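Local coordinates for CRISPR-associated endonuclease Cas1 (Thermotoga maritima, PDB 4XTK) that acts as a metal-dependent DNA endonuclease of the CRISPR adaptive immune system, working as a homodimer that joins a Cas2 dimer, at the interface of chains A and B. Coordinates in Å, arbitrary orientation; residue numbers count along the deposited sequence, not the author numbering. Chains: chain A/B, CRISPR-associated endonuclease Cas1.

The interface of chains A and B. Residues chain A 53-56; chain B 50-52.
The backbone N-H of A:Lys55 points to the carbonyl oxygen of B:Val51, N to O 3.0 Å, in a weak hydrogen bond bent to 134° at the hydrogen. This amide belongs to the first residue of helix 55-63, where N-H groups lack acceptors within their own helix, so a carbonyl from the partner subunit suits the place. The A:Lys55 chain leaves with CG anti to the backbone N (chi1 -176°), then bends at chi3 and crosses the side chain of B:Glu50 at about a right angle. The ammonium NZ lies 3.9 Å from the carboxylate OE2 of B:Glu50, a long salt bridge that probably steers more than it clamps. Alongside this ionic contact, the methylene CE packs against the same carboxylate, 3.9 Å from CD. The B:Glu50 chain bends at chi2, and its OE1 stands near the amide N of A:Arg56, at 4.0 Å; a carboxylate here may interact favourably with the partial positive charge at the helix start. A:Asn54, just before the helix, holds CG between its backbone N and carbonyl carbon (chi1 55°); asparagine is common at such positions and may cap the helix. Its CB makes van der Waals contact with OD1 of B:Asp52, and the two backbones pair in an antiparallel bridge. Beta-branched B:Val51 suits its extended strand. The patch joins strand 51-54 of each subunit and recurs across the two-fold axis of the Cas1 homodimer.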
# COMPACT_ATOMS: atom_id res chain seq x y z
N LEU A 53 0.77 13.92 -17.40
CA LEU A 53 0.44 14.38 -16.05
C LEU A 53 1.72 14.62 -15.23
O LEU A 53 2.79 14.16 -15.60
CB LEU A 53 -0.47 13.38 -15.34
CG LEU A 53 0.03 11.94 -15.20
CD1 LEU A 53 0.82 11.75 -13.92
CD2 LEU A 53 -1.14 10.96 -15.25
N ASN A 54 1.59 15.34 -14.12
CA ASN A 54 2.73 15.54 -13.23
C ASN A 54 2.47 14.93 -11.85
O ASN A 54 1.39 14.41 -11.59
CB ASN A 54 3.06 17.02 -13.09
CG ASN A 54 1.86 17.84 -12.66
OD1 ASN A 54 0.90 17.32 -12.11
ND2 ASN A 54 1.92 19.14 -12.92
N LYS A 55 3.47 15.01 -10.97
CA LYS A 55 3.36 14.42 -9.64
C LYS A 55 2.35 15.19 -8.79
O LYS A 55 1.67 14.61 -7.95
CB LYS A 55 4.72 14.39 -8.95
CG LYS A 55 4.71 13.68 -7.58
CD LYS A 55 6.09 13.71 -6.90
CE LYS A 55 6.34 15.04 -6.19
NZ LYS A 55 7.70 15.13 -5.58
N ARG A 56 2.27 16.50 -9.01
CA ARG A 56 1.34 17.32 -8.24
C ARG A 56 -0.09 16.84 -8.47
O ARG A 56 -0.91 16.86 -7.56
CB ARG A 56 1.47 18.80 -8.60
CG ARG A 56 1.33 19.71 -7.39
CD ARG A 56 1.22 21.17 -7.78
NE ARG A 56 0.09 21.43 -8.66
CZ ARG A 56 -0.70 22.49 -8.57
NH1 ARG A 56 -0.49 23.40 -7.63
NH2 ARG A 56 -1.71 22.65 -9.42
N GLU B 50 9.75 17.05 -8.58
CA GLU B 50 8.54 17.33 -9.33
C GLU B 50 8.74 16.84 -10.76
O GLU B 50 9.57 17.38 -11.49
CB GLU B 50 8.19 18.82 -9.29
CG GLU B 50 7.85 19.35 -7.90
CD GLU B 50 6.56 18.76 -7.34
OE1 GLU B 50 5.71 18.31 -8.14
OE2 GLU B 50 6.39 18.76 -6.10
N VAL B 51 8.00 15.81 -11.15
CA VAL B 51 8.21 15.21 -12.46
C VAL B 51 6.97 15.26 -13.34
O VAL B 51 5.84 15.20 -12.86
CB VAL B 51 8.66 13.74 -12.35
CG1 VAL B 51 10.02 13.65 -11.67
CG2 VAL B 51 7.62 12.90 -11.61
N ASP B 52 7.20 15.37 -14.65
CA ASP B 52 6.15 15.18 -15.64
C ASP B 52 6.34 13.81 -16.29
O ASP B 52 7.46 13.36 -16.50
CB ASP B 52 6.18 16.27 -16.71
CG ASP B 52 5.97 17.66 -16.13
OD1 ASP B 52 5.58 17.75 -14.95
OD2 ASP B 52 6.17 18.65 -16.87